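PDB 3W9A: putative uncharacterized protein from Coprinopsis cinerea, which probably hydrolyses glycosidic bonds in beta-glucans, being the catalytic, beta-jelly-roll domain of a glycoside hydrolase family 131 enzyme. Local coordinates for residues A160-F165 with L181-Q186; N93-F98 with G171-T176. All blocks are in the same frame, centred on the assembly; numbering follows the deposited sequence.

Contact 1: residues A160-F165 with L181-Q186; sequences AYDIDF and LVKVVQ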
ATOM      1  N   ALA A 160       1.163  -5.454   8.105  1.00 10.72           N
ATOM      2  CA  ALA A 160      -0.018  -6.200   7.731  1.00 10.79           C
ATOM      3  C   ALA A 160      -1.239  -5.711   8.512  1.00 11.20           C
ATOM      4  O   ALA A 160      -1.202  -5.523   9.747  1.00 10.71           O
ATOM      5  CB  ALA A 160       0.201  -7.696   7.892  1.00 10.73           C
ATOM      6  N   TYR A 161      -2.322  -5.466   7.769  1.00 11.54           N
ATOM      7  CA  TYR A 161      -3.618  -5.227   8.354  1.00 11.54           C
ATOM      8  C   TYR A 161      -4.240  -6.594   8.677  1.00 11.94           C
ATOM      9  O   TYR A 161      -4.441  -7.426   7.808  1.00 12.19           O
ATOM     10  CB  TYR A 161      -4.535  -4.457   7.399  1.00 11.57           C
ATOM     11  CG  TYR A 161      -4.047  -3.113   6.886  1.00 11.41           C
ATOM     12  CD1 TYR A 161      -3.083  -2.359   7.569  1.00 11.46           C
ATOM     13  CD2 TYR A 161      -4.584  -2.575   5.727  1.00 11.27           C
ATOM     14  CE1 TYR A 161      -2.666  -1.122   7.099  1.00 11.56           C
ATOM     15  CE2 TYR A 161      -4.193  -1.337   5.258  1.00 11.47           C
ATOM     16  CZ  TYR A 161      -3.229  -0.607   5.937  1.00 11.62           C
ATOM     17  OH  TYR A 161      -2.839   0.625   5.441  1.00 12.01           O
ATOM     18  N   ASP A 162      -4.517  -6.814   9.952  1.00 12.43           N
ATOM     19  CA  ASP A 162      -5.109  -8.044  10.456  1.00 13.02           C
ATOM     20  C   ASP A 162      -6.588  -7.753  10.531  1.00 12.98           C
ATOM     21  O   ASP A 162      -7.041  -7.142  11.503  1.00 12.77           O
ATOM     22  CB  ASP A 162      -4.518  -8.290  11.853  1.00 13.73           C
ATOM     23  CG  ASP A 162      -5.078  -9.515  12.549  1.00 14.33           C
ATOM     24  OD1 ASP A 162      -6.222  -9.930  12.271  1.00 14.67           O
ATOM     25  OD2 ASP A 162      -4.331 -10.063  13.396  1.00 14.88           O
ATOM     26  N   ILE A 163      -7.330  -8.135   9.489  1.00 13.06           N
ATOM     27  CA  ILE A 163      -8.730  -7.745   9.361  1.00 13.31           C
ATOM     28  C   ILE A 163      -9.620  -8.953   9.652  1.00 13.73           C
ATOM     29  O   ILE A 163      -9.485 -10.007   9.018  1.00 13.68           O
ATOM     30  CB  ILE A 163      -9.055  -7.162   7.964  1.00 13.43           C
ATOM     31  CG1 ILE A 163      -8.114  -5.985   7.647  1.00 13.53           C
ATOM     32  CG2 ILE A 163     -10.495  -6.689   7.909  1.00 13.44           C
ATOM     33  CD1 ILE A 163      -8.199  -5.469   6.224  1.00 13.47           C
ATOM     34  N   ASP A 164     -10.480  -8.802  10.657  1.00 14.03           N
ATOM     35  CA  ASP A 164     -11.508  -9.797  10.973  1.00 14.33           C
ATOM     36  C   ASP A 164     -12.802  -9.263  10.387  1.00 13.87           C
ATOM     37  O   ASP A 164     -13.424  -8.360  10.952  1.00 13.72           O
ATOM     38  CB  ASP A 164     -11.624  -9.975  12.484  1.00 15.42           C
ATOM     39  CG  ASP A 164     -12.565 -11.106  12.882  1.00 16.01           C
ATOM     40  OD1 ASP A 164     -12.384 -11.637  13.992  1.00 17.15           O
ATOM     41  OD2 ASP A 164     -13.481 -11.456  12.115  1.00 15.80           O
ATOM     42  N   PHE A 165     -13.188  -9.799   9.230  1.00 13.61           N
ATOM     43  CA  PHE A 165     -14.362  -9.320   8.510  1.00 13.36           C
ATOM     44  C   PHE A 165     -15.683  -9.801   9.150  1.00 13.52           C
ATOM     45  O   PHE A 165     -16.729  -9.260   8.865  1.00 12.81           O
ATOM     46  CB  PHE A 165     -14.277  -9.725   7.019  1.00 12.83           C
ATOM     47  CG  PHE A 165     -13.191  -9.009   6.271  1.00 12.91           C
ATOM     48  CD1 PHE A 165     -13.387  -7.711   5.817  1.00 13.05           C
ATOM     49  CD2 PHE A 165     -11.963  -9.608   6.041  1.00 12.45           C
ATOM     50  CE1 PHE A 165     -12.390  -7.031   5.127  1.00 12.88           C
ATOM     51  CE2 PHE A 165     -10.964  -8.932   5.361  1.00 12.81           C
ATOM     52  CZ  PHE A 165     -11.176  -7.639   4.900  1.00 12.80           C
ATOM     53  N   LEU A 181       7.268  -9.375  11.458  1.00 15.24           N
ATOM     54  CA  LEU A 181       6.112  -8.632  11.915  1.00 15.09           C
ATOM     55  C   LEU A 181       5.742  -9.006  13.356  1.00 15.16           C
ATOM     56  O   LEU A 181       5.746 -10.179  13.733  1.00 14.51           O
ATOM     57  CB  LEU A 181       4.909  -8.900  10.994  1.00 14.79           C
ATOM     58  CG  LEU A 181       5.037  -8.400   9.550  1.00 14.91           C
ATOM     59  CD1 LEU A 181       3.940  -8.985   8.663  1.00 14.90           C
ATOM     60  CD2 LEU A 181       5.010  -6.879   9.512  1.00 14.93           C
ATOM     61  N   VAL A 182       5.438  -7.980  14.141  1.00 15.95           N
ATOM     62  CA  VAL A 182       4.902  -8.133  15.484  1.00 16.76           C
ATOM     63  C   VAL A 182       3.574  -7.394  15.475  1.00 16.99           C
ATOM     64  O   VAL A 182       3.431  -6.378  14.770  1.00 16.97           O
ATOM     65  CB  VAL A 182       5.871  -7.554  16.549  1.00 16.80           C
ATOM     66  CG1 VAL A 182       5.303  -7.671  17.959  1.00 17.17           C
ATOM     67  CG2 VAL A 182       7.214  -8.265  16.483  1.00 16.75           C
ATOM     68  N   LYS A 183       2.600  -7.909  16.225  1.00 16.91           N
ATOM     69  CA  LYS A 183       1.298  -7.261  16.344  1.00 17.12           C
ATOM     70  C   LYS A 183       1.389  -6.063  17.303  1.00 17.76           C
ATOM     71  O   LYS A 183       1.481  -6.228  18.516  1.00 17.89           O
ATOM     72  CB  LYS A 183       0.221  -8.252  16.796  1.00 16.94           C
ATOM     73  CG  LYS A 183      -1.191  -7.713  16.628  1.00 17.02           C
ATOM     74  CD  LYS A 183      -2.265  -8.786  16.783  1.00 16.77           C
ATOM     75  CE  LYS A 183      -3.646  -8.252  16.397  1.00 16.58           C
ATOM     76  NZ  LYS A 183      -4.678  -9.316  16.203  1.00 16.20           N
ATOM     77  N   VAL A 184       1.363  -4.859  16.745  1.00 17.68           N
ATOM     78  CA  VAL A 184       1.573  -3.621  17.517  1.00 17.87           C
ATOM     79  C   VAL A 184       0.261  -2.955  17.921  1.00 18.02           C
ATOM     80  O   VAL A 184       0.216  -2.164  18.872  1.00 18.90           O
ATOM     81  CB  VAL A 184       2.452  -2.614  16.734  1.00 17.83           C
ATOM     82  CG1 VAL A 184       3.899  -3.082  16.724  1.00 17.61           C
ATOM     83  CG2 VAL A 184       1.940  -2.424  15.304  1.00 17.52           C
ATOM     84  N   VAL A 185      -0.818  -3.268  17.213  1.00 17.84           N
ATOM     85  CA  VAL A 185      -2.139  -2.803  17.620  1.00 17.72           C
ATOM     86  C   VAL A 185      -3.135  -3.964  17.590  1.00 18.11           C
ATOM     87  O   VAL A 185      -3.386  -4.566  16.540  1.00 16.77           O
ATOM     88  CB  VAL A 185      -2.659  -1.615  16.768  1.00 17.55           C
ATOM     89  CG1 VAL A 185      -3.994  -1.119  17.316  1.00 17.94           C
ATOM     90  CG2 VAL A 185      -1.646  -0.470  16.734  1.00 17.39           C
ATOM     91  N   GLN A 186      -3.698  -4.256  18.762  1.00 18.35           N
ATOM     92  CA  GLN A 186      -4.761  -5.241  18.896  1.00 18.95           C
ATOM     93  C   GLN A 186      -5.963  -4.748  18.142  1.00 19.00           C
ATOM     94  O   GLN A 186      -6.126  -3.542  17.962  1.00 17.98           O
ATOM     95  CB  GLN A 186      -5.140  -5.436  20.365  1.00 19.25           C
ATOM     96  CG  GLN A 186      -4.070  -6.105  21.199  1.00 19.58           C
ATOM     97  CD  GLN A 186      -3.656  -7.434  20.624  1.00 20.25           C
ATOM     98  OE1 GLN A 186      -4.499  -8.293  20.353  1.00 20.59           O
ATOM     99  NE2 GLN A 186      -2.358  -7.610  20.411  1.00 20.20           N
TER

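Contact 2: residues N93-F98 with G171-T176; sequences NLFYHF and GLWAST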
ATOM      1  N   ASN A  93     -10.867 -13.955   8.486  1.00 13.13           N
ATOM      2  CA  ASN A  93      -9.745 -13.175   8.980  1.00 13.63           C
ATOM      3  C   ASN A  93      -8.632 -13.200   7.938  1.00 12.80           C
ATOM      4  O   ASN A  93      -8.081 -14.246   7.629  1.00 13.37           O
ATOM      5  CB  ASN A  93      -9.287 -13.745  10.335  1.00 14.50           C
ATOM      6  CG  ASN A  93      -8.090 -13.022  10.921  1.00 14.79           C
ATOM      7  OD1 ASN A  93      -7.859 -11.836  10.673  1.00 14.84           O
ATOM      8  ND2 ASN A  93      -7.342 -13.731  11.742  1.00 14.98           N
ATOM      9  N   LEU A  94      -8.332 -12.041   7.361  1.00 12.30           N
ATOM     10  CA  LEU A  94      -7.331 -11.943   6.295  1.00 11.54           C
ATOM     11  C   LEU A  94      -6.288 -10.919   6.656  1.00 10.78           C
ATOM     12  O   LEU A  94      -6.542  -9.993   7.411  1.00 10.70           O
ATOM     13  CB  LEU A  94      -7.966 -11.541   4.942  1.00 11.63           C
ATOM     14  CG  LEU A  94      -9.064 -12.459   4.398  1.00 12.18           C
ATOM     15  CD1 LEU A  94      -9.687 -11.917   3.128  1.00 12.28           C
ATOM     16  CD2 LEU A  94      -8.515 -13.867   4.172  1.00 12.29           C
ATOM     17  N   PHE A  95      -5.121 -11.085   6.064  1.00 10.30           N
ATOM     18  CA  PHE A  95      -3.969 -10.268   6.387  1.00 10.25           C
ATOM     19  C   PHE A  95      -3.498  -9.606   5.121  1.00  9.69           C
ATOM     20  O   PHE A  95      -3.128 -10.276   4.151  1.00  9.01           O
ATOM     21  CB  PHE A  95      -2.878 -11.133   7.020  1.00 10.15           C
ATOM     22  CG  PHE A  95      -3.314 -11.776   8.306  1.00 10.68           C
ATOM     23  CD1 PHE A  95      -4.024 -12.971   8.303  1.00 10.80           C
ATOM     24  CD2 PHE A  95      -3.057 -11.157   9.528  1.00 11.23           C
ATOM     25  CE1 PHE A  95      -4.437 -13.544   9.499  1.00 11.00           C
ATOM     26  CE2 PHE A  95      -3.473 -11.730  10.719  1.00 11.14           C
ATOM     27  CZ  PHE A  95      -4.156 -12.924  10.704  1.00 11.08           C
ATOM     28  N   TYR A  96      -3.548  -8.283   5.130  1.00  9.66           N
ATOM     29  CA  TYR A  96      -3.207  -7.517   3.947  1.00  9.76           C
ATOM     30  C   TYR A  96      -1.781  -7.030   4.137  1.00 10.14           C
ATOM     31  O   TYR A  96      -1.542  -6.112   4.942  1.00 10.17           O
ATOM     32  CB  TYR A  96      -4.146  -6.326   3.788  1.00  9.56           C
ATOM     33  CG  TYR A  96      -5.503  -6.583   3.174  1.00  9.36           C
ATOM     34  CD1 TYR A  96      -6.351  -7.559   3.667  1.00  9.22           C
ATOM     35  CD2 TYR A  96      -5.947  -5.809   2.087  1.00  9.18           C
ATOM     36  CE1 TYR A  96      -7.605  -7.766   3.106  1.00  9.26           C
ATOM     37  CE2 TYR A  96      -7.189  -6.003   1.529  1.00  9.24           C
ATOM     38  CZ  TYR A  96      -8.024  -6.977   2.042  1.00  9.23           C
ATOM     39  OH  TYR A  96      -9.264  -7.150   1.461  1.00  9.25           O
ATOM     40  N   HIS A  97      -0.849  -7.640   3.416  1.00 10.12           N
ATOM     41  CA  HIS A  97       0.577  -7.330   3.591  1.00 10.44           C
ATOM     42  C   HIS A  97       1.075  -6.312   2.585  1.00 10.58           C
ATOM     43  O   HIS A  97       0.674  -6.318   1.404  1.00 10.72           O
ATOM     44  CB  HIS A  97       1.435  -8.564   3.391  1.00 10.53           C
ATOM     45  CG  HIS A  97       1.330  -9.581   4.475  1.00 11.09           C
ATOM     46  ND1 HIS A  97       2.332  -9.783   5.395  1.00 11.32           N
ATOM     47  CD2 HIS A  97       0.365 -10.486   4.763  1.00 11.33           C
ATOM     48  CE1 HIS A  97       1.986 -10.763   6.211  1.00 11.64           C
ATOM     49  NE2 HIS A  97       0.792 -11.199   5.858  1.00 11.58           N
ATOM     50  N   PHE A  98       1.983  -5.467   3.042  1.00 10.46           N
ATOM     51  CA  PHE A  98       2.763  -4.617   2.158  1.00 11.04           C
ATOM     52  C   PHE A  98       3.926  -4.035   2.933  1.00 11.27           C
ATOM     53  O   PHE A  98       3.925  -4.027   4.181  1.00 10.52           O
ATOM     54  CB  PHE A  98       1.930  -3.467   1.575  1.00 11.12           C
ATOM     55  CG  PHE A  98       1.323  -2.570   2.614  1.00 11.27           C
ATOM     56  CD1 PHE A  98       1.933  -1.365   2.957  1.00 11.08           C
ATOM     57  CD2 PHE A  98       0.143  -2.932   3.254  1.00 11.33           C
ATOM     58  CE1 PHE A  98       1.389  -0.554   3.931  1.00 11.12           C
ATOM     59  CE2 PHE A  98      -0.405  -2.119   4.233  1.00 11.43           C
ATOM     60  CZ  PHE A  98       0.216  -0.926   4.562  1.00 11.19           C
ATOM     61  N   GLY A 171      -6.684  -5.019  13.349  1.00 15.14           N
ATOM     62  CA  GLY A 171      -5.454  -4.760  14.085  1.00 15.18           C
ATOM     63  C   GLY A 171      -4.318  -4.501  13.126  1.00 15.26           C
ATOM     64  O   GLY A 171      -4.510  -4.491  11.893  1.00 15.36           O
ATOM     65  N   LEU A 172      -3.123  -4.293  13.676  1.00 14.78           N
ATOM     66  CA  LEU A 172      -1.959  -3.960  12.869  1.00 14.30           C
ATOM     67  C   LEU A 172      -0.725  -4.775  13.277  1.00 14.21           C
ATOM     68  O   LEU A 172      -0.382  -4.857  14.477  1.00 13.94           O
ATOM     69  CB  LEU A 172      -1.653  -2.472  12.995  1.00 14.38           C
ATOM     70  CG  LEU A 172      -0.481  -1.976  12.156  1.00 14.15           C
ATOM     71  CD1 LEU A 172      -0.870  -1.988  10.678  1.00 14.30           C
ATOM     72  CD2 LEU A 172      -0.024  -0.591  12.617  1.00 14.19           C
ATOM     73  N   TRP A 173      -0.076  -5.384  12.286  1.00 13.31           N
ATOM     74  CA  TRP A 173       1.243  -5.979  12.473  1.00 13.43           C
ATOM     75  C   TRP A 173       2.267  -5.041  11.812  1.00 13.41           C
ATOM     76  O   TRP A 173       1.998  -4.460  10.761  1.00 13.21           O
ATOM     77  CB  TRP A 173       1.319  -7.386  11.890  1.00 13.44           C
ATOM     78  CG  TRP A 173       0.377  -8.361  12.531  1.00 13.90           C
ATOM     79  CD1 TRP A 173      -0.978  -8.354  12.443  1.00 14.09           C
ATOM     80  CD2 TRP A 173       0.719  -9.489  13.345  1.00 14.43           C
ATOM     81  NE1 TRP A 173      -1.510  -9.406  13.158  1.00 14.51           N
ATOM     82  CE2 TRP A 173      -0.488 -10.132  13.702  1.00 14.40           C
ATOM     83  CE3 TRP A 173       1.933 -10.042  13.783  1.00 14.86           C
ATOM     84  CZ2 TRP A 173      -0.525 -11.274  14.516  1.00 14.73           C
ATOM     85  CZ3 TRP A 173       1.898 -11.182  14.583  1.00 14.78           C
ATOM     86  CH2 TRP A 173       0.670 -11.781  14.948  1.00 14.88           C
ATOM     87  N   ALA A 174       3.428  -4.881  12.427  1.00 13.34           N
ATOM     88  CA  ALA A 174       4.454  -3.979  11.899  1.00 13.85           C
ATOM     89  C   ALA A 174       5.870  -4.396  12.286  1.00 14.11           C
ATOM     90  O   ALA A 174       6.094  -5.095  13.278  1.00 14.08           O
ATOM     91  CB  ALA A 174       4.192  -2.542  12.338  1.00 13.94           C
ATOM     92  N   SER A 175       6.809  -3.999  11.440  1.00 14.24           N
ATOM     93  CA  SER A 175       8.234  -4.122  11.697  1.00 14.40           C
ATOM     94  C   SER A 175       8.955  -3.290  10.645  1.00 14.73           C
ATOM     95  O   SER A 175       8.307  -2.762   9.720  1.00 14.32           O
ATOM     96  CB  SER A 175       8.686  -5.574  11.603  1.00 14.43           C
ATOM     97  OG  SER A 175       8.801  -5.988  10.256  1.00 14.84           O
ATOM     98  N   THR A 176      10.279  -3.171  10.784  1.00 14.94           N
ATOM     99  CA  THR A 176      11.112  -2.520   9.770  1.00 15.61           C
ATOM    100  C   THR A 176      12.063  -3.512   9.084  1.00 15.93           C
ATOM    101  O   THR A 176      12.408  -4.561   9.627  1.00 16.28           O
ATOM    102  CB  THR A 176      11.948  -1.356  10.352  1.00 15.58           C
ATOM    103  OG1 THR A 176      12.803  -1.846  11.383  1.00 15.79           O
ATOM    104  CG2 THR A 176      11.044  -0.270  10.941  1.00 15.76           C
TER

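Contact 1: residues A160-F165 with L181-Q186
K183 reaches across one intervening strand to D162 and closes a salt bridge there, its NZ lying 2.9 Å from D162 OD2. The same pair is a hydrogen bond with the ammonium as donor, but NZ does not approach in the plane of the carboxylate: it comes from above it, 62° out of plane. The reach comes from the lysine chain, which is extended all the way, with CG anti to the backbone N (chi1 -167°). The two side chains cross at about a right angle, and the methylene CE of K183 lies 3.6 Å from D162 OD2.

That oxygen takes a second hydrogen bond, from the indole NE1 of W173 on the strand in between. Buried D162 OD2 is thus gripped by two donors, one charged and one neutral, and K183 packs against W173 on its way over. A leucine in place of K183 would probably leave the D162 carboxylate without its ionic mate, with the bond from the W173 indole remaining at OD2.

Toward the N-terminal ends of both segments, the contact is apolar. A160 CB meets the L181 methyl CD1 at 4.0 Å, and both residues also touch H97 on strand 93-101.

The two segments run in the same direction because strand 169-176 separates them and pairs antiparallel with each: A160 and D162 share backbone bonds with W173 and G171, while V182 O probably accepts from A174 N. Just beyond K183, V184 and V185 both face L172 in a classic beta bulge, and at V185 the chain turns the corner out of this part of the jelly-roll sheet.

Contact 2: residues N93-F98 with G171-T176
F95 and W173 face each other from strands that run in the same direction without being neighbours, strand 157-164 lying between them and antiparallel to both, which sets their CA atoms 9.1 Å apart. Only the long aromatic side chains bridge that gap. With CG trans to the carbonyl carbon in both residues (chi1 -61° in F95), the two rings are carried toward each other over the middle strand.

The result is an offset edge-to-face pair, the edge of the phenyl ring directed toward the indole's five-membered ring. The planes stand at 74° and the two ring centroids are 5.8 Å apart. The closest approach is displaced to the nitrogen end of the pyrrole, where F95 CE2 comes within 3.9 Å of W173 NE1; relative to the phenyl ring, that nitrogen lies at the edge, near its plane.

On the middle strand, the side chain of D162 gives F95 a surface to rest against. I227, from a loop, touches both aromatic residues. The alternate residues Y96 and F98 point to the other face of the sheet, where Y96 meets F119 and F199 of the second sheet.

Because the indole N-H is spent on the D162 carboxylate, NE1 has no hydrogen bond to give to the phenyl ring. What joins F95 to W173 is therefore dispersion and the weak electrostatics of an edge against a pi face, while the bond to the carboxylate probably helps fix the rotation of the indole.

In the fold
From the N terminus the chain first lays down 93-98, then 160-165, then 171-176 and finally 181-186, so the segments alternate and the two contacts cross. Contact 2 closes the long loop, with 72 residues between its ends that include several strands of the second sheet. Contact 1 closes a short one of 15 residues, which contains 171-176 itself. Each contact skips one strand: 157-164 lies inside contact 2, and 169-176 inside contact 1. Together they link four strands that lie side by side in one antiparallel sheet, 93-101, 157-164, 169-176 and 182-189; the centres of the two contacts are about 5 Å apart.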